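Hypothetical protein (Plasmodium falciparum, PDB 1ZSO) is of unknown function but probably binds zinc. Local coordinates at residues I16-C28 against T87-N99. Sequence-based numbering, arbitrary orientation.
Sequences IKAELENVKRLFC and TKNSCSYEEVNNN
Tyr93 joins the two strands of segment 16-28. Its backbone forms the hydrogen-bonded antiparallel pair with Leu26: Tyr93 N reaches Leu26 O and Leu26 N reaches Tyr93 O, both at 2.9 Å. Its side chain, with CG anti to the backbone N (chi1 -169°), crosses to strand 16-21, where Ala18 N donates to Tyr93 OH at 3.2 Å in a nearly straight bond (164°). Ala18 O lies at the ring edge near its plane, Ile16 CG1 packs 3.9 Å from Tyr93 CD1, and Leu20 CD1 approaches CE2 obliquely. Asn97 CB covers one ring face near the rim.

The turn after the 3-10 segment 95-97 docks on strand 16-21 through two bonds. Leu20 N donates to Asn98 OD1 at 2.6 Å, tilted out of the amide plane, while Asn99 N binds Ala18 O. Leu20 CD1 rests 3.8 Å from Glu95 CA. At the corner of segment 16-28, Glu95 N reaches Lys24 O.

At the other end, Cys28 SG lies 3.9 Å from Cys91 SG, too far apart for a disulfide, and the backbone bond from Cys28 N to Cys91 O is weak; a water donates to both carbonyls, weakly to that of Cys28.

In the second shell, Asn97 OD1 accepts from Glu94 N and Arg102, tying the 3-10 turn to strand 92-94, and Glu100 O is a second partner fixing the Tyr93 hydroxyl. The guanidinium of Arg25, salt-bridged to Glu126, lies over the rim of the Phe27 ring, Arg25 NH1 3.1 Å above the ring plane. Lys24 and Arg25 both face Glu126 in a classic beta bulge, where the chain passes between sheets. The Ala18 N bond to the phenol, with the Ile16, Ala18 and Leu20 contacts, thus ties edge strand 92-94 of the four-stranded sheet to the six-stranded one.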
loop_
_atom_site.group_PDB
_atom_site.type_symbol
_atom_site.label_atom_id
_atom_site.label_comp_id
_atom_site.label_asym_id
_atom_site.label_seq_id
_atom_site.Cartn_x
_atom_site.Cartn_y
_atom_site.Cartn_z
ATOM N N ILE B 16 22.833 8.402 -1.094
ATOM C CA ILE B 16 23.618 7.400 -1.758
ATOM C C ILE B 16 25.022 7.882 -2.144
ATOM O O ILE B 16 25.311 9.087 -2.233
ATOM C CB ILE B 16 22.906 6.829 -3.011
ATOM C CG1 ILE B 16 23.031 7.770 -4.204
ATOM C CG2 ILE B 16 21.439 6.545 -2.731
ATOM C CD1 ILE B 16 22.439 7.148 -5.465
ATOM N N LYS B 17 25.859 6.884 -2.416
ATOM C CA LYS B 17 27.258 7.042 -2.822
ATOM C C LYS B 17 27.593 5.844 -3.734
ATOM O O LYS B 17 27.238 4.719 -3.445
ATOM C CB LYS B 17 28.138 7.033 -1.575
ATOM C CG LYS B 17 29.622 7.137 -1.807
ATOM C CD LYS B 17 30.303 7.201 -0.452
ATOM C CE LYS B 17 31.749 6.799 -0.508
ATOM N NZ LYS B 17 32.400 7.066 0.860
ATOM N N ALA B 18 28.262 6.087 -4.839
ATOM C CA ALA B 18 28.670 4.992 -5.706
ATOM C C ALA B 18 29.812 5.496 -6.543
ATOM O O ALA B 18 29.953 6.710 -6.765
ATOM C CB ALA B 18 27.519 4.515 -6.607
ATOM N N GLU B 19 30.642 4.541 -6.942
ATOM C CA GLU B 19 31.809 4.781 -7.773
ATOM C C GLU B 19 31.406 4.586 -9.257
ATOM O O GLU B 19 30.803 3.561 -9.637
ATOM C CB GLU B 19 32.934 3.835 -7.289
ATOM C CG GLU B 19 34.040 3.522 -8.275
ATOM C CD GLU B 19 35.185 2.726 -7.616
ATOM O OE1 GLU B 19 34.986 2.205 -6.491
ATOM O OE2 GLU B 19 36.281 2.629 -8.219
ATOM N N LEU B 20 31.718 5.597 -10.065
ATOM C CA LEU B 20 31.180 5.721 -11.409
ATOM C C LEU B 20 32.238 5.538 -12.466
ATOM O O LEU B 20 33.324 6.103 -12.392
ATOM C CB LEU B 20 30.538 7.082 -11.624
ATOM C CG LEU B 20 29.417 7.473 -10.676
ATOM C CD1 LEU B 20 28.877 8.843 -11.028
ATOM C CD2 LEU B 20 28.318 6.404 -10.646
ATOM N N GLU B 21 31.884 4.715 -13.444
ATOM C CA GLU B 21 32.710 4.490 -14.609
ATOM C C GLU B 21 31.881 4.854 -15.850
ATOM O O GLU B 21 30.911 4.170 -16.199
ATOM C CB GLU B 21 33.206 3.038 -14.634
ATOM C CG GLU B 21 33.818 2.585 -15.959
ATOM C CD GLU B 21 35.289 2.970 -16.157
ATOM O OE1 GLU B 21 35.849 3.760 -15.344
ATOM O OE2 GLU B 21 35.878 2.455 -17.156
ATOM N N ASN B 22 32.239 5.956 -16.482
ATOM C CA ASN B 22 31.687 6.288 -17.786
ATOM C C ASN B 22 30.162 6.506 -17.726
ATOM O O ASN B 22 29.431 6.324 -18.705
ATOM C CB ASN B 22 32.127 5.230 -18.804
ATOM C CG ASN B 22 33.564 5.436 -19.256
ATOM O OD1 ASN B 22 34.129 6.480 -19.033
ATOM N ND2 ASN B 22 34.139 4.464 -19.898
ATOM N N VAL B 23 29.721 6.952 -16.558
ATOM C CA VAL B 23 28.317 7.295 -16.284
ATOM C C VAL B 23 28.122 8.800 -16.157
ATOM O O VAL B 23 28.875 9.472 -15.492
ATOM C CB VAL B 23 27.851 6.650 -14.951
ATOM C CG1 VAL B 23 26.485 7.166 -14.548
ATOM C CG2 VAL B 23 27.837 5.135 -15.062
ATOM N N LYS B 24 27.095 9.336 -16.784
ATOM C CA LYS B 24 26.858 10.766 -16.688
ATOM C C LYS B 24 25.866 11.020 -15.545
ATOM O O LYS B 24 26.024 11.943 -14.744
ATOM C CB LYS B 24 26.402 11.342 -18.038
ATOM C CG LYS B 24 25.903 12.769 -17.963
ATOM C CD LYS B 24 26.312 13.589 -19.177
ATOM C CE LYS B 24 26.290 15.085 -18.823
ATOM N NZ LYS B 24 27.190 15.959 -19.667
ATOM N N ARG B 25 24.879 10.143 -15.432
ATOM C CA ARG B 25 23.944 10.214 -14.322
ATOM C C ARG B 25 23.250 8.885 -14.145
ATOM O O ARG B 25 23.028 8.134 -15.102
ATOM C CB ARG B 25 22.898 11.332 -14.515
ATOM C CG ARG B 25 22.176 11.259 -15.855
ATOM C CD ARG B 25 20.825 11.980 -15.872
ATOM N NE ARG B 25 20.316 12.063 -17.245
ATOM C CZ ARG B 25 19.033 12.177 -17.613
ATOM N NH1 ARG B 25 18.039 12.225 -16.725
ATOM N NH2 ARG B 25 18.753 12.245 -18.911
ATOM N N LEU B 26 22.959 8.615 -12.879
ATOM C CA LEU B 26 22.116 7.535 -12.441
ATOM C C LEU B 26 20.878 8.236 -11.927
ATOM O O LEU B 26 20.988 9.298 -11.299
ATOM C CB LEU B 26 22.826 6.781 -11.315
ATOM C CG LEU B 26 22.086 5.776 -10.450
ATOM C CD1 LEU B 26 21.625 4.457 -11.156
ATOM C CD2 LEU B 26 22.988 5.487 -9.289
ATOM N N PHE B 27 19.700 7.702 -12.236
ATOM C CA PHE B 27 18.471 8.334 -11.790
ATOM C C PHE B 27 17.336 7.371 -11.890
ATOM O O PHE B 27 17.506 6.268 -12.411
ATOM C CB PHE B 27 18.160 9.623 -12.575
ATOM C CG PHE B 27 17.904 9.428 -14.063
ATOM C CD1 PHE B 27 18.927 9.050 -14.920
ATOM C CD2 PHE B 27 16.650 9.704 -14.603
ATOM C CE1 PHE B 27 18.698 8.892 -16.268
ATOM C CE2 PHE B 27 16.399 9.542 -15.946
ATOM C CZ PHE B 27 17.423 9.141 -16.787
ATOM N N CYS B 28 16.173 7.783 -11.386
ATOM C CA CYS B 28 14.960 7.003 -11.562
ATOM C C CYS B 28 13.744 7.860 -11.919
ATOM O O CYS B 28 13.788 9.083 -11.826
ATOM C CB CYS B 28 14.706 6.185 -10.323
ATOM S SG CYS B 28 14.814 7.108 -8.801
ATOM N N THR B 87 11.660 17.416 -4.516
ATOM C CA THR B 87 12.711 18.455 -4.469
ATOM C C THR B 87 13.335 18.510 -5.863
ATOM O O THR B 87 13.252 17.558 -6.605
ATOM C CB THR B 87 13.768 18.144 -3.366
ATOM O OG1 THR B 87 14.273 16.806 -3.517
ATOM C CG2 THR B 87 13.131 18.232 -1.991
ATOM N N LYS B 88 13.909 19.617 -6.270
ATOM C CA LYS B 88 14.379 19.672 -7.647
ATOM C C LYS B 88 15.718 18.939 -7.747
ATOM O O LYS B 88 16.501 18.885 -6.787
ATOM C CB LYS B 88 14.406 21.125 -8.202
ATOM C CG LYS B 88 15.729 21.861 -8.167
ATOM C CD LYS B 88 16.075 22.353 -6.770
ATOM C CE LYS B 88 17.561 22.664 -6.661
ATOM N NZ LYS B 88 18.044 23.372 -7.873
ATOM N N ASN B 89 15.958 18.359 -8.916
ATOM C CA ASN B 89 16.992 17.328 -9.093
ATOM C C ASN B 89 17.045 16.306 -7.943
ATOM O O ASN B 89 18.118 15.855 -7.541
ATOM C CB ASN B 89 18.359 17.951 -9.285
ATOM C CG ASN B 89 18.313 19.201 -10.132
ATOM O OD1 ASN B 89 18.124 19.155 -11.356
ATOM N ND2 ASN B 89 18.521 20.335 -9.488
ATOM N N SER B 90 15.880 15.936 -7.431
ATOM C CA SER B 90 15.764 14.770 -6.603
ATOM C C SER B 90 16.107 13.568 -7.493
ATOM O O SER B 90 16.017 13.634 -8.718
ATOM C CB SER B 90 14.321 14.683 -6.065
ATOM O OG SER B 90 14.138 13.664 -5.065
ATOM N N CYS B 91 16.530 12.483 -6.874
ATOM C CA CYS B 91 16.652 11.205 -7.527
ATOM C C CYS B 91 17.617 11.195 -8.687
ATOM O O CYS B 91 17.363 10.494 -9.655
ATOM C CB CYS B 91 15.289 10.733 -8.032
ATOM S SG CYS B 91 14.136 10.362 -6.729
ATOM N N SER B 92 18.711 11.945 -8.579
ATOM C CA SER B 92 19.753 11.986 -9.589
ATOM C C SER B 92 21.131 11.974 -8.894
ATOM O O SER B 92 21.310 12.605 -7.870
ATOM C CB SER B 92 19.596 13.257 -10.458
ATOM O OG SER B 92 20.315 13.148 -11.682
ATOM N N TYR B 93 22.085 11.228 -9.449
ATOM C CA TYR B 93 23.468 11.205 -8.993
ATOM C C TYR B 93 24.339 11.296 -10.232
ATOM O O TYR B 93 24.186 10.560 -11.195
ATOM C CB TYR B 93 23.701 9.908 -8.228
ATOM C CG TYR B 93 25.000 9.766 -7.434
ATOM C CD1 TYR B 93 25.138 10.331 -6.187
ATOM C CD2 TYR B 93 26.055 8.980 -7.919
ATOM C CE1 TYR B 93 26.286 10.151 -5.458
ATOM C CE2 TYR B 93 27.236 8.805 -7.200
ATOM C CZ TYR B 93 27.352 9.392 -5.977
ATOM O OH TYR B 93 28.523 9.219 -5.246
ATOM N N GLU B 94 25.251 12.240 -10.231
ATOM C CA GLU B 94 25.864 12.649 -11.477
ATOM C C GLU B 94 27.368 12.445 -11.408
ATOM O O GLU B 94 27.916 12.212 -10.344
ATOM C CB GLU B 94 25.461 14.104 -11.766
ATOM C CG GLU B 94 23.930 14.264 -11.939
ATOM C CD GLU B 94 23.391 15.630 -11.528
ATOM O OE1 GLU B 94 24.139 16.635 -11.693
ATOM O OE2 GLU B 94 22.219 15.707 -11.053
ATOM N N GLU B 95 28.013 12.486 -12.567
ATOM C CA GLU B 95 29.456 12.277 -12.668
ATOM C C GLU B 95 30.215 13.061 -11.591
ATOM O O GLU B 95 31.105 12.530 -10.900
ATOM C CB GLU B 95 29.917 12.709 -14.058
ATOM C CG GLU B 95 31.360 12.427 -14.417
ATOM C CD GLU B 95 31.636 12.713 -15.908
ATOM O OE1 GLU B 95 30.673 13.112 -16.620
ATOM O OE2 GLU B 95 32.796 12.543 -16.373
ATOM N N VAL B 96 29.850 14.324 -11.445
ATOM C CA VAL B 96 30.534 15.201 -10.529
ATOM C C VAL B 96 30.470 14.713 -9.071
ATOM O O VAL B 96 31.339 15.057 -8.261
ATOM C CB VAL B 96 30.000 16.653 -10.665
ATOM C CG1 VAL B 96 28.605 16.817 -10.030
ATOM C CG2 VAL B 96 30.997 17.639 -10.053
ATOM N N ASN B 97 29.461 13.903 -8.738
ATOM C CA ASN B 97 29.311 13.383 -7.376
ATOM C C ASN B 97 30.032 12.057 -7.194
ATOM O O ASN B 97 29.857 11.369 -6.176
ATOM C CB ASN B 97 27.820 13.159 -7.017
ATOM C CG ASN B 97 26.929 14.315 -7.440
ATOM O OD1 ASN B 97 25.919 14.116 -8.151
ATOM N ND2 ASN B 97 27.301 15.533 -7.023
ATOM N N ASN B 98 30.808 11.670 -8.203
ATOM C CA ASN B 98 31.485 10.393 -8.173
ATOM C C ASN B 98 32.200 10.143 -6.833
ATOM O O ASN B 98 33.090 10.917 -6.397
ATOM C CB ASN B 98 32.476 10.276 -9.343
ATOM C CG ASN B 98 33.141 8.907 -9.398
ATOM O OD1 ASN B 98 32.526 7.893 -9.051
ATOM N ND2 ASN B 98 34.401 8.869 -9.824
ATOM N N ASN B 99 31.792 9.051 -6.195
ATOM C CA ASN B 99 32.309 8.639 -4.890
ATOM C C ASN B 99 32.067 9.589 -3.717
ATOM O O ASN B 99 32.756 9.504 -2.687
ATOM C CB ASN B 99 33.794 8.241 -4.961
ATOM C CG ASN B 99 34.012 6.750 -4.617
ATOM O OD1 ASN B 99 33.065 6.016 -4.217
ATOM N ND2 ASN B 99 35.260 6.300 -4.752
HETATM O O HOH W 1 15.476 12.012 -11.780
#